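Local coordinates for protein putative PTS system, cellobiose-specific IIA component (Streptococcus mutans, PDB 3L8R) that probably relays a phosphoryl group from HPr in cellobiose uptake, as a helical trimer thought to bind magnesium, at residues A[58-63]-A[108-113]; A[45-48]-A[54-57]; A[28-33]-A[71-76]; A[21-26]-A[85-90]. All coordinates share one frame; numbering follows the deposited sequence.

Interaction 1: A[58-63]-A[108-113]; sequences QKLQEA and EVAIEM
Leu60 sets its CG anti to its own carbonyl carbon (chi1 -68°), and chi2 of 166° then carries CD1 straight on, so that one methyl meets the backbone of the 108-113 segment and the other the alanine CB. CD1 lies over the peptide that joins Ala110 to Ile111: it is 3.7 Å from Ala110 O and 3.9 Å from Ile111 N. The other methyl, CD2, turns to the alanine and stops 4.0 Å from Ala110 CB. Ile111 adds a looser flank, its CG1 being 4.3 Å from Leu60 CD1. These are van der Waals contacts, and Leu60 supplies more than half of the 114 Å² that the two segments bury. The receiving helix is kinked here. The N atoms of Ala110 and Met113 make no bond to the preceding turn, and Ala110 has a positive phi of 126°, so the carbonyl that meets Leu60 belongs to an irregular turn. Helix 20-49 closes the bundle at this level: Ala44 packs on Leu60 and Phe45 on Ala110. On its other flank helix 91-118 meets a second subunit, where Glu108 forms a salt bridge with Arg38 and Glu112 one with Arg49 of that neighbour.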
loop_
_atom_site.group_PDB
_atom_site.type_symbol
_atom_site.label_atom_id
_atom_site.label_comp_id
_atom_site.label_asym_id
_atom_site.label_seq_id
_atom_site.Cartn_x
_atom_site.Cartn_y
_atom_site.Cartn_z
ATOM N N GLN A 58 -7.927 2.988 21.383
ATOM C CA GLN A 58 -7.277 1.831 22.036
ATOM C C GLN A 58 -6.942 0.756 21.031
ATOM O O GLN A 58 -5.834 0.220 21.046
ATOM C CB GLN A 58 -8.164 1.219 23.149
ATOM C CG GLN A 58 -8.102 1.946 24.482
ATOM C CD GLN A 58 -9.303 1.674 25.380
ATOM O OE1 GLN A 58 -10.237 0.938 24.990
ATOM N NE2 GLN A 58 -9.292 2.260 26.607
ATOM N N LYS A 59 -7.901 0.438 20.170
ATOM C CA LYS A 59 -7.691 -0.553 19.131
ATOM C C LYS A 59 -6.591 -0.142 18.153
ATOM O O LYS A 59 -5.751 -0.976 17.754
ATOM C CB LYS A 59 -9.006 -0.830 18.412
ATOM C CG LYS A 59 -9.733 -2.150 18.827
ATOM C CD LYS A 59 -9.734 -2.458 20.347
ATOM C CE LYS A 59 -10.572 -3.698 20.635
ATOM N NZ LYS A 59 -9.850 -4.975 20.366
ATOM N N LEU A 60 -6.558 1.143 17.790
ATOM C CA LEU A 60 -5.391 1.663 17.035
ATOM C C LEU A 60 -4.050 1.447 17.720
ATOM O O LEU A 60 -3.054 1.282 17.056
ATOM C CB LEU A 60 -5.561 3.120 16.579
ATOM C CG LEU A 60 -6.654 3.260 15.522
ATOM C CD1 LEU A 60 -7.085 4.698 15.279
ATOM C CD2 LEU A 60 -6.234 2.573 14.199
ATOM N N GLN A 61 -4.018 1.411 19.037
ATOM C CA GLN A 61 -2.765 1.116 19.740
ATOM C C GLN A 61 -2.445 -0.396 19.786
ATOM O O GLN A 61 -1.264 -0.809 19.729
ATOM C CB GLN A 61 -2.752 1.732 21.158
ATOM C CG GLN A 61 -1.351 1.815 21.735
ATOM C CD GLN A 61 -1.285 2.012 23.264
ATOM O OE1 GLN A 61 -0.183 2.053 23.840
ATOM N NE2 GLN A 61 -2.449 2.132 23.922
ATOM N N GLU A 62 -3.469 -1.233 19.907
ATOM C CA GLU A 62 -3.220 -2.665 19.850
ATOM C C GLU A 62 -2.718 -3.048 18.492
ATOM O O GLU A 62 -1.823 -3.869 18.382
ATOM C CB GLU A 62 -4.500 -3.440 19.990
ATOM C CG GLU A 62 -4.917 -3.745 21.325
ATOM C CD GLU A 62 -6.327 -4.228 21.281
ATOM O OE1 GLU A 62 -6.596 -5.229 20.531
ATOM O OE2 GLU A 62 -7.149 -3.593 21.990
ATOM N N ALA A 63 -3.367 -2.508 17.462
ATOM C CA ALA A 63 -2.980 -2.763 16.077
ATOM C C ALA A 63 -1.509 -2.453 15.963
ATOM O O ALA A 63 -0.731 -3.255 15.464
ATOM C CB ALA A 63 -3.805 -1.897 15.086
ATOM N N GLU A 108 -2.409 4.376 9.593
ATOM C CA GLU A 108 -2.177 5.799 9.426
ATOM C C GLU A 108 -3.455 6.491 9.024
ATOM O O GLU A 108 -3.832 7.492 9.634
ATOM C CB GLU A 108 -1.104 6.058 8.391
ATOM C CG GLU A 108 0.300 5.832 8.925
ATOM C CD GLU A 108 1.388 6.019 7.895
ATOM O OE1 GLU A 108 1.344 6.945 7.061
ATOM O OE2 GLU A 108 2.340 5.255 7.927
ATOM N N VAL A 109 -4.134 6.009 7.994
ATOM C CA VAL A 109 -5.456 6.559 7.783
ATOM C C VAL A 109 -6.307 5.850 8.785
ATOM O O VAL A 109 -6.301 4.632 8.885
ATOM C CB VAL A 109 -5.962 6.519 6.292
ATOM C CG1 VAL A 109 -4.951 5.909 5.329
ATOM C CG2 VAL A 109 -7.397 6.030 6.144
ATOM N N ALA A 110 -7.027 6.557 9.600
ATOM C CA ALA A 110 -7.655 5.810 10.697
ATOM C C ALA A 110 -7.227 6.529 11.892
ATOM O O ALA A 110 -8.078 7.017 12.602
ATOM C CB ALA A 110 -7.204 4.388 10.790
ATOM N N ILE A 111 -5.905 6.671 12.083
ATOM C CA ILE A 111 -5.445 7.598 13.105
ATOM C C ILE A 111 -6.023 8.964 12.720
ATOM O O ILE A 111 -6.600 9.641 13.555
ATOM C CB ILE A 111 -3.936 7.656 13.232
ATOM C CG1 ILE A 111 -3.421 6.391 13.919
ATOM C CG2 ILE A 111 -3.543 8.874 14.049
ATOM C CD1 ILE A 111 -1.854 6.239 13.868
ATOM N N GLU A 112 -5.920 9.330 11.443
ATOM C CA GLU A 112 -6.433 10.612 10.985
ATOM C C GLU A 112 -7.958 10.621 11.012
ATOM O O GLU A 112 -8.607 11.590 11.383
ATOM C CB GLU A 112 -5.916 10.932 9.594
ATOM C CG GLU A 112 -4.389 11.110 9.494
ATOM C CD GLU A 112 -3.802 12.013 10.589
ATOM O OE1 GLU A 112 -2.723 11.683 11.114
ATOM O OE2 GLU A 112 -4.427 13.032 10.942
ATOM N N MET A 113 -8.535 9.497 10.680
ATOM C CA MET A 113 -9.944 9.472 10.490
ATOM C C MET A 113 -10.669 9.513 11.795
ATOM O O MET A 113 -11.762 10.054 11.884
ATOM C CB MET A 113 -10.303 8.263 9.668
ATOM C CG MET A 113 -10.189 8.568 8.207
ATOM S SD MET A 113 -11.637 7.902 7.398
ATOM C CE MET A 113 -10.837 6.502 6.637
#

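Interaction 2: A[45-48]-A[54-57]; sequences FDAM and ILAE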
loop_
_atom_site.group_PDB
_atom_site.type_symbol
_atom_site.label_atom_id
_atom_site.label_comp_id
_atom_site.label_asym_id
_atom_site.label_seq_id
_atom_site.Cartn_x
_atom_site.Cartn_y
_atom_site.Cartn_z
ATOM N N PHE A 45 -12.123 0.891 13.033
ATOM C CA PHE A 45 -13.116 1.495 12.151
ATOM C C PHE A 45 -14.556 1.157 12.558
ATOM O O PHE A 45 -15.454 1.967 12.379
ATOM C CB PHE A 45 -12.900 1.113 10.700
ATOM C CG PHE A 45 -11.799 1.881 10.021
ATOM C CD1 PHE A 45 -11.821 3.298 9.956
ATOM C CD2 PHE A 45 -10.740 1.210 9.424
ATOM C CE1 PHE A 45 -10.810 4.004 9.318
ATOM C CE2 PHE A 45 -9.743 1.911 8.790
ATOM C CZ PHE A 45 -9.775 3.316 8.729
ATOM N N ASP A 46 -14.807 -0.035 13.075
ATOM C CA ASP A 46 -16.184 -0.366 13.427
ATOM C C ASP A 46 -16.569 0.483 14.655
ATOM O O ASP A 46 -17.701 0.966 14.758
ATOM C CB ASP A 46 -16.384 -1.855 13.728
ATOM C CG ASP A 46 -15.929 -2.801 12.590
ATOM O OD1 ASP A 46 -16.304 -2.636 11.402
ATOM O OD2 ASP A 46 -15.198 -3.773 12.920
ATOM N N ALA A 47 -15.595 0.685 15.550
ATOM C CA ALA A 47 -15.804 1.386 16.826
ATOM C C ALA A 47 -15.925 2.875 16.638
ATOM O O ALA A 47 -16.625 3.526 17.416
ATOM C CB ALA A 47 -14.696 1.059 17.859
ATOM N N MET A 48 -15.238 3.409 15.627
ATOM C CA MET A 48 -15.473 4.778 15.146
ATOM C C MET A 48 -16.923 4.910 14.703
ATOM O O MET A 48 -17.627 5.846 15.080
ATOM C CB MET A 48 -14.554 5.111 13.956
ATOM C CG MET A 48 -13.275 5.840 14.333
ATOM S SD MET A 48 -11.912 5.725 13.139
ATOM C CE MET A 48 -12.683 6.453 11.736
ATOM N N ILE A 54 -13.275 5.909 22.220
ATOM C CA ILE A 54 -12.381 5.307 23.193
ATOM C C ILE A 54 -11.808 4.016 22.694
ATOM O O ILE A 54 -10.607 3.830 22.655
ATOM C CB ILE A 54 -13.111 5.114 24.544
ATOM C CG1 ILE A 54 -13.100 6.454 25.203
ATOM C CG2 ILE A 54 -12.380 4.141 25.495
ATOM C CD1 ILE A 54 -11.951 7.281 24.591
ATOM N N LEU A 55 -12.696 3.118 22.319
ATOM C CA LEU A 55 -12.313 1.817 21.898
ATOM C C LEU A 55 -11.407 1.957 20.690
ATOM O O LEU A 55 -10.332 1.346 20.650
ATOM C CB LEU A 55 -13.570 1.020 21.564
ATOM C CG LEU A 55 -13.365 -0.492 21.461
ATOM C CD1 LEU A 55 -12.814 -1.058 22.752
ATOM C CD2 LEU A 55 -14.712 -1.100 21.102
ATOM N N ALA A 56 -11.845 2.778 19.735
ATOM C CA ALA A 56 -11.155 2.961 18.466
ATOM C C ALA A 56 -9.722 3.435 18.683
ATOM O O ALA A 56 -8.788 2.897 18.073
ATOM C CB ALA A 56 -11.925 3.939 17.568
ATOM N N GLU A 57 -9.545 4.397 19.592
ATOM C CA GLU A 57 -8.207 4.870 19.903
ATOM C C GLU A 57 -7.323 3.783 20.485
ATOM O O GLU A 57 -6.122 3.681 20.109
ATOM C CB GLU A 57 -8.208 6.081 20.816
ATOM C CG GLU A 57 -6.774 6.522 21.111
ATOM C CD GLU A 57 -6.660 7.888 21.751
ATOM O OE1 GLU A 57 -5.502 8.320 21.954
ATOM O OE2 GLU A 57 -7.694 8.529 22.055
#
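Ala47, packed against Leu55 and Ala56, follows Asp46, whose OD1 forms a salt bridge with Arg49 on the same helix; on the other segment Leu55 N is weakly hydrogen-bonded to OD1 of Asn52. Both bonds stay close along the chain, and the contacts between the two segments are van der Waals. Ala47 CB is the centre of the contact: it sits 3.8 Å from the backbone N of Ala56 and 3.9 Å from Leu55 CB. In Leu55, chi1 of -164° puts CG anti to the backbone N, and CD2, continuing the extended chain, runs alongside Ala47 CB at 3.9 Å. Ala56 answers with its own CB, which approaches Met48 N at 3.9 Å and Met48 CG at 4.0 Å. The two alanine methyls face each other, Ala47 CB lying 4.0 Å from Ala56 CB, and the backbones come as near as 5.2 Å between Ala47 CA and Ala56 CA. Beyond CG, the bent methionine chain heads for helix 91-118, where Met48 touches Met113 and Tyr117; Phe45 also packs on that helix. Helices 20-49 and 53-82, joined by the short linker 50-52, form an antiparallel helical hairpin within the three-helix bundle, and this contact lies at its closed end.

Interaction 3: A[28-33]-A[71-76]; sequences FEIILN and HQAQTD
Ile30 and Ala73 bury the most surface here, with Gln74 and Glu29 well behind. CG1 of Ile30 rests on the alanine methyl, 3.8 Å from Ala73 CB. It is anti to the carbonyl carbon (chi1 -66°), and the extended chi2 of 166° carries CD1 on to the next residue. There Ile30 CD1 reaches the backbone N of Gln74 at 3.8 Å and Gln74 CB at 4.2 Å, so the isoleucine tip lies more over main chain than side chain. Glu29 comes to Ala73 from beside Ile30; its extended chain brings OE1 to 4.0 Å from Ala73 CB, at the solvent-facing margin. Across this contact the axes of the two helical segments pass 9.0 Å apart at 156°, an antiparallel pairing in which small Ala73 faces branched Ile30. His95, the predicted active-site histidine, lies about 9 Å from Ile30 between side chains. Gln74, its side chain about 8 Å from that of the predicted magnesium ligand Asp98, packs on Gln97 and Leu100 of helix 91-118 and on His95 of a second subunit, while Ile31 meets Ala96, so the third helix flanks both partners.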
loop_
_atom_site.group_PDB
_atom_site.type_symbol
_atom_site.label_atom_id
_atom_site.label_comp_id
_atom_site.label_asym_id
_atom_site.label_seq_id
_atom_site.Cartn_x
_atom_site.Cartn_y
_atom_site.Cartn_z
ATOM N N PHE A 28 5.868 -15.491 7.023
ATOM C CA PHE A 28 4.605 -15.873 7.569
ATOM C C PHE A 28 4.373 -15.116 8.841
ATOM O O PHE A 28 3.238 -14.743 9.165
ATOM C CB PHE A 28 4.485 -17.411 7.706
ATOM C CG PHE A 28 3.703 -18.028 6.577
ATOM C CD1 PHE A 28 2.311 -17.767 6.456
ATOM C CD2 PHE A 28 4.348 -18.805 5.593
ATOM C CE1 PHE A 28 1.572 -18.280 5.387
ATOM C CE2 PHE A 28 3.632 -19.347 4.505
ATOM C CZ PHE A 28 2.229 -19.087 4.402
ATOM N N GLU A 29 5.467 -14.840 9.529
ATOM C CA GLU A 29 5.448 -13.997 10.704
ATOM C C GLU A 29 4.897 -12.609 10.357
ATOM O O GLU A 29 4.045 -12.053 11.064
ATOM C CB GLU A 29 6.879 -13.869 11.224
ATOM C CG GLU A 29 6.949 -13.581 12.692
ATOM C CD GLU A 29 8.352 -13.410 13.203
ATOM O OE1 GLU A 29 9.323 -13.668 12.453
ATOM O OE2 GLU A 29 8.478 -13.008 14.375
ATOM N N ILE A 30 5.368 -12.061 9.246
ATOM C CA ILE A 30 4.919 -10.773 8.776
ATOM C C ILE A 30 3.429 -10.826 8.373
ATOM O O ILE A 30 2.607 -10.111 8.937
ATOM C CB ILE A 30 5.859 -10.246 7.648
ATOM C CG1 ILE A 30 7.267 -9.949 8.224
ATOM C CG2 ILE A 30 5.236 -9.019 6.958
ATOM C CD1 ILE A 30 8.374 -9.758 7.163
ATOM N N ILE A 31 3.059 -11.692 7.448
ATOM C CA ILE A 31 1.638 -11.887 7.111
ATOM C C ILE A 31 0.708 -12.147 8.297
ATOM O O ILE A 31 -0.334 -11.504 8.403
ATOM C CB ILE A 31 1.464 -13.059 6.149
ATOM C CG1 ILE A 31 2.271 -12.815 4.888
ATOM C CG2 ILE A 31 0.040 -13.192 5.783
ATOM C CD1 ILE A 31 2.723 -14.043 4.177
ATOM N N LEU A 32 1.051 -13.091 9.182
ATOM C CA LEU A 32 0.141 -13.357 10.310
ATOM C C LEU A 32 -0.037 -12.170 11.233
ATOM O O LEU A 32 -1.165 -11.838 11.593
ATOM C CB LEU A 32 0.533 -14.591 11.155
ATOM C CG LEU A 32 0.133 -15.873 10.404
ATOM C CD1 LEU A 32 1.022 -17.073 10.795
ATOM C CD2 LEU A 32 -1.370 -16.168 10.571
ATOM N N ASN A 33 1.078 -11.557 11.638
ATOM C CA ASN A 33 0.983 -10.427 12.546
ATOM C C ASN A 33 0.422 -9.185 11.900
ATOM O O ASN A 33 -0.301 -8.418 12.537
ATOM C CB ASN A 33 2.316 -10.139 13.214
ATOM C CG ASN A 33 2.693 -11.217 14.218
ATOM O OD1 ASN A 33 1.855 -11.660 15.011
ATOM N ND2 ASN A 33 3.960 -11.634 14.199
ATOM N N HIS A 71 6.750 -5.164 11.636
ATOM C CA HIS A 71 7.805 -4.221 11.235
ATOM C C HIS A 71 9.179 -4.745 11.678
ATOM O O HIS A 71 10.132 -4.693 10.913
ATOM C CB HIS A 71 7.545 -2.772 11.729
ATOM C CG HIS A 71 6.899 -1.870 10.703
ATOM N ND1 HIS A 71 7.527 -1.499 9.524
ATOM C CD2 HIS A 71 5.678 -1.264 10.679
ATOM C CE1 HIS A 71 6.712 -0.729 8.811
ATOM N NE2 HIS A 71 5.583 -0.569 9.485
ATOM N N GLN A 72 9.281 -5.277 12.892
ATOM C CA GLN A 72 10.563 -5.769 13.392
ATOM C C GLN A 72 11.120 -6.834 12.483
ATOM O O GLN A 72 12.314 -6.816 12.130
ATOM C CB GLN A 72 10.418 -6.364 14.791
ATOM C CG GLN A 72 11.743 -6.628 15.487
ATOM C CD GLN A 72 12.551 -5.329 15.750
ATOM O OE1 GLN A 72 13.569 -5.066 15.098
ATOM N NE2 GLN A 72 12.078 -4.510 16.692
ATOM N N ALA A 73 10.267 -7.774 12.091
ATOM C CA ALA A 73 10.737 -8.857 11.257
ATOM C C ALA A 73 11.159 -8.330 9.889
ATOM O O ALA A 73 12.201 -8.728 9.380
ATOM C CB ALA A 73 9.722 -9.926 11.154
ATOM N N GLN A 74 10.387 -7.412 9.307
ATOM C CA GLN A 74 10.865 -6.743 8.093
ATOM C C GLN A 74 12.185 -5.988 8.328
ATOM O O GLN A 74 13.107 -6.030 7.489
ATOM C CB GLN A 74 9.815 -5.825 7.443
ATOM C CG GLN A 74 10.342 -5.149 6.199
ATOM C CD GLN A 74 9.289 -4.345 5.474
ATOM O OE1 GLN A 74 9.092 -3.157 5.732
ATOM N NE2 GLN A 74 8.586 -4.996 4.571
ATOM N N THR A 75 12.296 -5.306 9.457
ATOM C CA THR A 75 13.537 -4.574 9.702
ATOM C C THR A 75 14.761 -5.508 9.792
ATOM O O THR A 75 15.859 -5.149 9.314
ATOM C CB THR A 75 13.446 -3.602 10.894
ATOM O OG1 THR A 75 12.301 -2.760 10.723
ATOM C CG2 THR A 75 14.669 -2.705 10.943
ATOM N N ASP A 76 14.562 -6.699 10.367
ATOM C CA ASP A 76 15.672 -7.641 10.555
ATOM C C ASP A 76 16.134 -8.120 9.200
ATOM O O ASP A 76 17.342 -8.243 8.955
ATOM C CB ASP A 76 15.269 -8.858 11.402
ATOM C CG ASP A 76 14.963 -8.508 12.859
ATOM O OD1 ASP A 76 15.302 -7.389 13.336
ATOM O OD2 ASP A 76 14.358 -9.375 13.537
#

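Interaction 4: A[21-26]-A[85-90]; sequences EELQVA and TEIKIE
Leu23 points its CB at the 85-90 loop, and chi1 of -60° places CG beside the backbone N, anti to the carbonyl carbon. CB and CG serve as the stalk; contact begins where the chain forks. CD1, carried straight on by chi2 of 177°, ends 3.7 Å from Lys88 O, a methyl set against a loop carbonyl. CD2 turns to the neighbouring residue and lies 4.2 Å from Ile87 CG2, the two side chains meeting at a slant. Leu23 gives 66 Å² of the 122 Å² buried in all. The loop it covers links helix 53-82 to helix 91-118 at one end of the three-helix bundle, and runs on to Glu90, the N-cap residue of the last helix. Ile87, like Leu23, touches Met18, so an apolar cluster forms beside the start of helix 20-49. Lys88 bends its own side chain away from Leu23 and back along the loop: NZ makes a weak bond to Ile87 O at 3.3 Å and a long salt bridge to Glu86 OE2 at 3.5 Å. Past these residues the subunits converge, Ile89 packing on Ile89 of both other chains and Gln24 and Glu90 on Tyr81 of the third subunit.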
loop_
_atom_site.group_PDB
_atom_site.type_symbol
_atom_site.label_atom_id
_atom_site.label_comp_id
_atom_site.label_asym_id
_atom_site.label_seq_id
_atom_site.Cartn_x
_atom_site.Cartn_y
_atom_site.Cartn_z
ATOM N N GLU A 21 13.799 -21.898 4.590
ATOM C CA GLU A 21 12.984 -22.162 5.754
ATOM C C GLU A 21 12.855 -20.889 6.581
ATOM O O GLU A 21 11.769 -20.518 6.985
ATOM C CB GLU A 21 13.571 -23.336 6.586
ATOM C CG GLU A 21 14.738 -24.100 5.930
ATOM C CD GLU A 21 14.424 -24.650 4.562
ATOM O OE1 GLU A 21 13.498 -25.470 4.428
ATOM O OE2 GLU A 21 15.131 -24.269 3.611
ATOM N N GLU A 22 13.970 -20.205 6.772
ATOM C CA GLU A 22 14.011 -18.952 7.538
ATOM C C GLU A 22 13.179 -17.840 6.933
ATOM O O GLU A 22 12.423 -17.160 7.651
ATOM C CB GLU A 22 15.432 -18.463 7.658
ATOM C CG GLU A 22 15.836 -18.104 9.077
ATOM C CD GLU A 22 17.292 -17.634 9.163
ATOM O OE1 GLU A 22 18.102 -18.018 8.273
ATOM O OE2 GLU A 22 17.607 -16.876 10.116
ATOM N N LEU A 23 13.303 -17.671 5.619
ATOM C CA LEU A 23 12.553 -16.656 4.877
ATOM C C LEU A 23 11.074 -16.968 4.752
ATOM O O LEU A 23 10.253 -16.052 4.703
ATOM C CB LEU A 23 13.096 -16.535 3.474
ATOM C CG LEU A 23 14.537 -16.142 3.306
ATOM C CD1 LEU A 23 14.840 -16.175 1.812
ATOM C CD2 LEU A 23 14.753 -14.746 3.909
ATOM N N GLN A 24 10.721 -18.248 4.665
ATOM C CA GLN A 24 9.295 -18.562 4.688
ATOM C C GLN A 24 8.748 -18.256 6.082
ATOM O O GLN A 24 7.685 -17.663 6.195
ATOM C CB GLN A 24 9.032 -20.012 4.287
ATOM C CG GLN A 24 9.426 -20.359 2.859
ATOM C CD GLN A 24 9.437 -21.878 2.614
ATOM O OE1 GLN A 24 8.380 -22.523 2.562
ATOM N NE2 GLN A 24 10.642 -22.451 2.455
ATOM N N VAL A 25 9.504 -18.617 7.128
ATOM C CA VAL A 25 9.073 -18.351 8.507
ATOM C C VAL A 25 8.833 -16.856 8.676
ATOM O O VAL A 25 7.712 -16.446 8.975
ATOM C CB VAL A 25 10.103 -18.802 9.563
ATOM C CG1 VAL A 25 9.520 -18.647 10.992
ATOM C CG2 VAL A 25 10.461 -20.232 9.334
ATOM N N ALA A 26 9.891 -16.062 8.436
ATOM C CA ALA A 26 9.849 -14.591 8.366
ATOM C C ALA A 26 8.644 -14.073 7.588
ATOM O O ALA A 26 7.947 -13.207 8.054
ATOM C CB ALA A 26 11.133 -14.058 7.752
ATOM N N THR A 85 24.272 -10.120 3.519
ATOM C CA THR A 85 23.588 -11.426 3.364
ATOM C C THR A 85 22.634 -11.455 2.143
ATOM O O THR A 85 21.855 -10.546 1.925
ATOM C CB THR A 85 22.798 -11.871 4.655
ATOM O OG1 THR A 85 23.518 -11.489 5.835
ATOM C CG2 THR A 85 22.564 -13.411 4.665
ATOM N N GLU A 86 22.738 -12.510 1.350
ATOM C CA GLU A 86 21.940 -12.685 0.153
ATOM C C GLU A 86 20.587 -13.223 0.545
ATOM O O GLU A 86 20.511 -14.068 1.443
ATOM C CB GLU A 86 22.615 -13.668 -0.801
ATOM C CG GLU A 86 23.877 -13.126 -1.487
ATOM C CD GLU A 86 23.670 -11.745 -2.088
ATOM O OE1 GLU A 86 24.458 -10.823 -1.756
ATOM O OE2 GLU A 86 22.701 -11.589 -2.880
ATOM N N ILE A 87 19.543 -12.747 -0.151
ATOM C CA ILE A 87 18.138 -13.032 0.156
ATOM C C ILE A 87 17.343 -13.106 -1.130
ATOM O O ILE A 87 17.089 -12.076 -1.755
ATOM C CB ILE A 87 17.519 -11.933 1.059
ATOM C CG1 ILE A 87 18.092 -11.983 2.474
ATOM C CG2 ILE A 87 15.969 -11.969 1.051
ATOM C CD1 ILE A 87 17.413 -11.005 3.405
ATOM N N LYS A 88 16.962 -14.317 -1.537
ATOM C CA LYS A 88 16.156 -14.455 -2.745
ATOM C C LYS A 88 14.737 -14.238 -2.368
ATOM O O LYS A 88 14.152 -14.987 -1.605
ATOM C CB LYS A 88 16.352 -15.767 -3.494
ATOM C CG LYS A 88 17.736 -15.884 -4.131
ATOM C CD LYS A 88 18.333 -14.538 -4.722
ATOM C CE LYS A 88 19.541 -14.009 -3.929
ATOM N NZ LYS A 88 19.520 -12.522 -3.871
ATOM N N ILE A 89 14.180 -13.171 -2.881
ATOM C CA ILE A 89 12.808 -12.906 -2.543
ATOM C C ILE A 89 11.884 -13.780 -3.375
ATOM O O ILE A 89 12.138 -14.087 -4.551
ATOM C CB ILE A 89 12.452 -11.393 -2.557
ATOM C CG1 ILE A 89 12.036 -10.958 -3.939
ATOM C CG2 ILE A 89 13.603 -10.545 -1.933
ATOM C CD1 ILE A 89 10.630 -10.593 -3.979
ATOM N N GLU A 90 10.855 -14.235 -2.697
ATOM C CA GLU A 90 9.867 -15.064 -3.282
ATOM C C GLU A 90 8.566 -14.271 -3.222
ATOM O O GLU A 90 8.413 -13.410 -2.331
ATOM C CB GLU A 90 9.754 -16.332 -2.431
ATOM C CG GLU A 90 11.074 -17.019 -2.182
ATOM C CD GLU A 90 11.573 -17.866 -3.376
ATOM O OE1 GLU A 90 10.916 -17.909 -4.448
ATOM O OE2 GLU A 90 12.654 -18.501 -3.219
#

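All four rest on van der Waals contact and are mostly buried, yet they differ in what they join. Interactions 2 and 3 hold the same pair, helices 20-49 and 53-82, with centres about 25 Å apart: an alanine pair at the bend, an isoleucine on alanine further along. Interaction 1 ties helix 53-82 to helix 91-118 and touches interaction 2 directly, Ala110 CB lying 3.5 Å from Phe45 CZ, so the two form one core at that end. Interaction 4, about 30 Å from interaction 1 between centres, fastens a loop instead, and its exposed lysine marks its edge. In interactions 1 and 4 a leucine methyl meets a backbone carbonyl; interaction 3 alone approaches the predicted sites.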